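Local atomic coordinates of tellurite resistance protein of COG3793 (Nostoc punctiforme, PDB entry 2OU3), a protein that is of uncertain function but belongs to the TerB family of tellurite resistance proteins, binds zinc and holds an indole carbaldehyde in a pocket. Residues Asp28-Ala40 against Ser87-Ala101. Residues are numbered along the deposited sequence; the frame is centred on the assembly and turned at random.
Sequences DSSIYMKSVLTCA and SPQVSMAQRDILLSA. With I3A (1H-indole-3-carbaldehyde), chain E.
Helix 26-41 packs across helix 94-106 and the turn before it in a buried helix-helix contact near the centre of this all-helical TerB-family protein, and Y32, D96 and V90 make one end of it a wall of the indole-carbaldehyde pocket. The axes of segments 28-40 and 94-101 approach to 8.5 Å and cross at -56°. Near A40 and A101 small side chains let the backbones come close, CA to CA 4.8 Å, with C39 CB 3.7 Å from A101 CB. One turn earlier, I97 fits as a knob into the hole formed by Y32, S35, V36 and C39.

Toward the pocket the contact turns polar. With CG anti to its backbone N (chi1 173°), the ring of Y32 is carried over to helix 94-106, and its OH donates to D96 OD1 at 2.5 Å, arriving from above the carboxylate plane; S100 OG lies 2.7 Å from the same Y32 OH. These neighbours, at the ring's edge, fix the phenol while the indole lies over the centre of one face, its C2 3.5 Å above the plane, and V36 CG2 backs the opposite face near the rim. D96 OD2 accepts both the indole N, at 2.8 Å in a nearly straight bond (165°), and Y155 OH of the second subunit. At the far end of the ligand, S29 OG donates to the aldehyde O.

V90 CG2 packs on I31 CG2. Before V90 in the chain, S87 OG donates to D28 OD1 at 2.6 Å and accepts from V90 N in an ST motif, tying the turn to the helix. Y161 OH of the second subunit hydrogen-bonds to D28 OD2, so the dimer partner reaches the pocket here too. Around the pair, helix 80-84 covers S35 and I97, helix 48-60 meets M33, L37 and S100, and helix 113-126 packs on C39 and L98.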
loop_
_atom_site.group_PDB
_atom_site.type_symbol
_atom_site.label_atom_id
_atom_site.label_comp_id
_atom_site.label_asym_id
_atom_site.label_seq_id
_atom_site.Cartn_x
_atom_site.Cartn_y
_atom_site.Cartn_z
ATOM N N ASP A 28 8.151 -7.186 -16.689
ATOM C CA ASP A 28 6.915 -7.751 -16.159
ATOM C C ASP A 28 5.977 -6.704 -15.566
ATOM O O ASP A 28 4.766 -6.778 -15.776
ATOM C CB ASP A 28 7.176 -8.856 -15.133
ATOM C CG ASP A 28 7.391 -10.244 -15.774
ATOM O OD1 ASP A 28 7.158 -10.402 -17.006
ATOM O OD2 ASP A 28 7.753 -11.193 -15.016
ATOM N N SER A 29 6.521 -5.721 -14.841
ATOM C CA SER A 29 5.684 -4.636 -14.335
ATOM C C SER A 29 5.019 -3.919 -15.494
ATOM O O SER A 29 3.818 -3.608 -15.445
ATOM C CB SER A 29 6.491 -3.638 -13.467
ATOM O OG SER A 29 6.912 -4.234 -12.234
ATOM N N SER A 30 5.792 -3.670 -16.547
ATOM C CA SER A 30 5.286 -3.015 -17.754
ATOM C C SER A 30 4.144 -3.791 -18.429
ATOM O O SER A 30 3.069 -3.249 -18.672
ATOM C CB SER A 30 6.448 -2.828 -18.758
ATOM O OG SER A 30 6.016 -2.188 -19.950
ATOM N N ILE A 31 4.387 -5.070 -18.694
ATOM C CA ILE A 31 3.399 -5.945 -19.325
ATOM C C ILE A 31 2.138 -6.064 -18.449
ATOM O O ILE A 31 1.004 -5.930 -18.942
ATOM C CB ILE A 31 4.009 -7.335 -19.657
ATOM C CG1 ILE A 31 5.100 -7.212 -20.726
ATOM C CG2 ILE A 31 2.946 -8.292 -20.178
ATOM C CD1 ILE A 31 6.028 -8.422 -20.798
ATOM N N TYR A 32 2.338 -6.242 -17.143
ATOM C CA TYR A 32 1.225 -6.306 -16.202
ATOM C C TYR A 32 0.365 -5.044 -16.272
ATOM O O TYR A 32 -0.869 -5.129 -16.408
ATOM C CB TYR A 32 1.745 -6.491 -14.789
ATOM C CG TYR A 32 0.691 -6.395 -13.691
ATOM C CD1 TYR A 32 -0.085 -7.490 -13.350
ATOM C CD2 TYR A 32 0.485 -5.205 -12.995
ATOM C CE1 TYR A 32 -1.045 -7.407 -12.350
ATOM C CE2 TYR A 32 -0.462 -5.115 -12.003
ATOM C CZ TYR A 32 -1.211 -6.209 -11.660
ATOM O OH TYR A 32 -2.138 -6.095 -10.648
HETATM N N MSE A 33 0.998 -3.876 -16.218
HETATM C CA MSE A 33 0.273 -2.600 -16.254
HETATM C C MSE A 33 -0.396 -2.361 -17.586
HETATM O O MSE A 33 -1.491 -1.825 -17.635
HETATM C CB MSE A 33 1.172 -1.411 -15.929
HETATM C CG MSE A 33 1.448 -1.254 -14.473
HETATM SE SE MSE A 33 -0.170 -1.122 -13.396
HETATM C CE MSE A 33 -1.154 -0.010 -14.484
ATOM N N LYS A 34 0.260 -2.755 -18.687
ATOM C CA LYS A 34 -0.380 -2.685 -19.996
ATOM C C LYS A 34 -1.643 -3.539 -20.027
ATOM O O LYS A 34 -2.642 -3.156 -20.603
ATOM C CB LYS A 34 0.583 -3.092 -21.135
ATOM C CG LYS A 34 1.632 -1.993 -21.408
ATOM C CD LYS A 34 2.766 -2.396 -22.328
ATOM C CE LYS A 34 3.666 -1.183 -22.641
ATOM N NZ LYS A 34 4.771 -1.488 -23.599
ATOM N N SER A 35 -1.592 -4.704 -19.391
ATOM C CA SER A 35 -2.754 -5.581 -19.321
ATOM C C SER A 35 -3.885 -4.900 -18.542
ATOM O O SER A 35 -5.058 -4.935 -18.918
ATOM C CB SER A 35 -2.364 -6.876 -18.624
ATOM O OG SER A 35 -1.358 -7.507 -19.357
ATOM N N VAL A 36 -3.505 -4.286 -17.434
ATOM C CA VAL A 36 -4.447 -3.626 -16.544
ATOM C C VAL A 36 -5.122 -2.493 -17.287
ATOM O O VAL A 36 -6.353 -2.364 -17.233
ATOM C CB VAL A 36 -3.741 -3.096 -15.269
ATOM C CG1 VAL A 36 -4.630 -2.047 -14.534
ATOM C CG2 VAL A 36 -3.355 -4.262 -14.330
ATOM N N LEU A 37 -4.329 -1.671 -17.988
ATOM C CA LEU A 37 -4.881 -0.563 -18.751
ATOM C C LEU A 37 -5.781 -1.046 -19.876
ATOM O O LEU A 37 -6.856 -0.467 -20.103
ATOM C CB LEU A 37 -3.776 0.317 -19.339
ATOM C CG LEU A 37 -2.919 1.070 -18.337
ATOM C CD1 LEU A 37 -1.757 1.725 -19.058
ATOM C CD2 LEU A 37 -3.799 2.088 -17.586
ATOM N N THR A 38 -5.361 -2.101 -20.580
ATOM C CA THR A 38 -6.206 -2.695 -21.604
ATOM C C THR A 38 -7.549 -3.139 -21.009
ATOM O O THR A 38 -8.601 -2.913 -21.594
ATOM C CB THR A 38 -5.546 -3.916 -22.246
ATOM O OG1 THR A 38 -4.256 -3.543 -22.697
ATOM C CG2 THR A 38 -6.358 -4.431 -23.416
ATOM N N CYS A 39 -7.476 -3.783 -19.857
ATOM C CA CYS A 39 -8.638 -4.295 -19.156
ATOM C C CYS A 39 -9.586 -3.166 -18.725
ATOM O O CYS A 39 -10.778 -3.240 -18.968
ATOM C CB CYS A 39 -8.163 -5.116 -17.944
ATOM S SG CYS A 39 -9.261 -6.383 -17.299
ATOM N N ALA A 40 -9.039 -2.139 -18.081
ATOM C CA ALA A 40 -9.833 -1.003 -17.627
ATOM C C ALA A 40 -10.473 -0.285 -18.818
ATOM O O ALA A 40 -11.649 0.063 -18.774
ATOM C CB ALA A 40 -8.984 -0.036 -16.841
ATOM N N SER A 87 4.444 -12.558 -21.308
ATOM C CA SER A 87 5.152 -12.991 -20.109
ATOM C C SER A 87 4.533 -14.204 -19.434
ATOM O O SER A 87 3.332 -14.196 -19.128
ATOM C CB SER A 87 5.111 -11.856 -19.112
ATOM O OG SER A 87 5.494 -12.293 -17.821
ATOM N N PRO A 88 5.342 -15.230 -19.118
ATOM C CA PRO A 88 4.762 -16.352 -18.356
ATOM C C PRO A 88 4.231 -15.976 -16.984
ATOM O O PRO A 88 3.329 -16.658 -16.487
ATOM C CB PRO A 88 5.932 -17.319 -18.180
ATOM C CG PRO A 88 6.893 -16.953 -19.307
ATOM C CD PRO A 88 6.764 -15.454 -19.415
ATOM N N GLN A 89 4.801 -14.940 -16.380
ATOM C CA GLN A 89 4.390 -14.458 -15.056
ATOM C C GLN A 89 3.091 -13.687 -15.162
ATOM O O GLN A 89 2.150 -13.931 -14.419
ATOM C CB GLN A 89 5.459 -13.548 -14.429
ATOM C CG GLN A 89 6.764 -14.274 -14.017
ATOM C CD GLN A 89 7.600 -14.719 -15.203
ATOM O OE1 GLN A 89 8.046 -13.889 -16.031
ATOM N NE2 GLN A 89 7.839 -16.030 -15.301
ATOM N N VAL A 90 3.001 -12.783 -16.132
ATOM C CA VAL A 90 1.738 -12.067 -16.317
ATOM C C VAL A 90 0.598 -13.036 -16.727
ATOM O O VAL A 90 -0.569 -12.832 -16.412
ATOM C CB VAL A 90 1.883 -10.859 -17.281
ATOM C CG1 VAL A 90 0.528 -10.093 -17.443
ATOM C CG2 VAL A 90 2.953 -9.927 -16.745
ATOM N N SER A 91 0.966 -14.121 -17.396
ATOM C CA SER A 91 0.015 -15.112 -17.824
ATOM C C SER A 91 -0.500 -15.982 -16.657
ATOM O O SER A 91 -1.273 -16.868 -16.886
ATOM C CB SER A 91 0.618 -15.964 -18.951
ATOM O OG SER A 91 0.732 -15.225 -20.170
HETATM N N MSE A 92 -0.062 -15.713 -15.421
HETATM C CA MSE A 92 -0.613 -16.318 -14.208
HETATM C C MSE A 92 -1.465 -15.313 -13.399
HETATM O O MSE A 92 -2.029 -15.661 -12.354
HETATM C CB MSE A 92 0.531 -16.812 -13.306
HETATM C CG MSE A 92 1.417 -17.782 -13.979
HETATM SE SE MSE A 92 2.999 -18.262 -12.957
HETATM C CE MSE A 92 2.125 -18.570 -11.646
ATOM N N ALA A 93 -1.545 -14.083 -13.898
ATOM C CA ALA A 93 -1.941 -12.926 -13.115
ATOM C C ALA A 93 -3.358 -12.458 -13.434
ATOM O O ALA A 93 -3.725 -11.328 -13.136
ATOM C CB ALA A 93 -0.940 -11.783 -13.375
ATOM N N GLN A 94 -4.172 -13.339 -14.014
ATOM C CA GLN A 94 -5.489 -12.929 -14.531
ATOM C C GLN A 94 -6.369 -12.250 -13.484
ATOM O O GLN A 94 -6.947 -11.211 -13.757
ATOM C CB GLN A 94 -6.231 -14.111 -15.159
ATOM C CG GLN A 94 -5.648 -14.594 -16.517
ATOM C CD GLN A 94 -4.481 -15.556 -16.381
ATOM O OE1 GLN A 94 -3.969 -15.807 -15.279
ATOM N NE2 GLN A 94 -4.039 -16.091 -17.515
ATOM N N ARG A 95 -6.482 -12.837 -12.289
ATOM C CA ARG A 95 -7.359 -12.266 -11.258
ATOM C C ARG A 95 -6.782 -10.963 -10.706
ATOM O O ARG A 95 -7.497 -10.021 -10.403
ATOM C CB ARG A 95 -7.582 -13.240 -10.122
ATOM C CG ARG A 95 -8.299 -14.520 -10.551
ATOM C CD ARG A 95 -8.487 -15.424 -9.351
ATOM N NE ARG A 95 -9.014 -16.721 -9.734
ATOM C CZ ARG A 95 -9.483 -17.615 -8.870
ATOM N NH1 ARG A 95 -9.493 -17.382 -7.566
ATOM N NH2 ARG A 95 -9.953 -18.739 -9.321
ATOM N N ASP A 96 -5.466 -10.947 -10.590
ATOM C CA ASP A 96 -4.702 -9.815 -10.115
ATOM C C ASP A 96 -4.909 -8.632 -11.087
ATOM O O ASP A 96 -5.210 -7.519 -10.681
ATOM C CB ASP A 96 -3.258 -10.316 -10.026
ATOM C CG ASP A 96 -2.253 -9.290 -9.507
ATOM O OD1 ASP A 96 -2.598 -8.112 -9.234
ATOM O OD2 ASP A 96 -1.081 -9.750 -9.342
ATOM N N ILE A 97 -4.773 -8.897 -12.381
ATOM C CA ILE A 97 -4.971 -7.883 -13.384
ATOM C C ILE A 97 -6.401 -7.298 -13.241
ATOM O O ILE A 97 -6.597 -6.083 -13.290
ATOM C CB ILE A 97 -4.807 -8.487 -14.841
ATOM C CG1 ILE A 97 -3.326 -8.802 -15.172
ATOM C CG2 ILE A 97 -5.428 -7.548 -15.903
ATOM C CD1 ILE A 97 -3.130 -9.868 -16.305
ATOM N N LEU A 98 -7.384 -8.182 -13.115
ATOM C CA LEU A 98 -8.813 -7.759 -13.066
ATOM C C LEU A 98 -9.077 -6.851 -11.892
ATOM O O LEU A 98 -9.728 -5.821 -12.028
ATOM C CB LEU A 98 -9.725 -8.978 -13.002
ATOM C CG LEU A 98 -11.160 -8.651 -13.439
ATOM C CD1 LEU A 98 -11.066 -8.577 -14.971
ATOM C CD2 LEU A 98 -12.202 -9.672 -13.035
ATOM N N LEU A 99 -8.558 -7.234 -10.718
ATOM C CA LEU A 99 -8.723 -6.465 -9.514
ATOM C C LEU A 99 -8.109 -5.084 -9.632
ATOM O O LEU A 99 -8.722 -4.104 -9.265
ATOM C CB LEU A 99 -8.172 -7.221 -8.285
ATOM C CG LEU A 99 -8.312 -6.452 -6.956
ATOM C CD1 LEU A 99 -9.771 -6.147 -6.608
ATOM C CD2 LEU A 99 -7.597 -7.187 -5.798
ATOM N N SER A 100 -6.904 -4.993 -10.154
ATOM C CA SER A 100 -6.298 -3.677 -10.406
ATOM C C SER A 100 -7.127 -2.873 -11.408
ATOM O O SER A 100 -7.320 -1.683 -11.233
ATOM C CB SER A 100 -4.863 -3.842 -10.920
ATOM O OG SER A 100 -4.019 -4.331 -9.878
ATOM N N ALA A 101 -7.640 -3.540 -12.447
ATOM C CA ALA A 101 -8.490 -2.877 -13.437
ATOM C C ALA A 101 -9.767 -2.302 -12.814
ATOM O O ALA A 101 -10.196 -1.186 -13.141
ATOM C CB ALA A 101 -8.865 -3.848 -14.563
HETATM O O I3A E . 4.806 -5.882 -11.373
HETATM C "C3'" I3A E . 3.799 -5.863 -10.668
HETATM C C3 I3A E . 2.927 -7.063 -10.686
HETATM C C2 I3A E . 1.812 -7.210 -9.906
HETATM N N I3A E . 1.280 -8.450 -10.175
HETATM C C8 I3A E . 2.007 -9.111 -11.099
HETATM C C9 I3A E . 3.138 -8.263 -11.501
HETATM C C4 I3A E . 4.090 -8.715 -12.429
HETATM C C5 I3A E . 3.917 -9.958 -12.990
HETATM C C6 I3A E . 2.848 -10.789 -12.618
HETATM C C7 I3A E . 1.919 -10.360 -11.683
#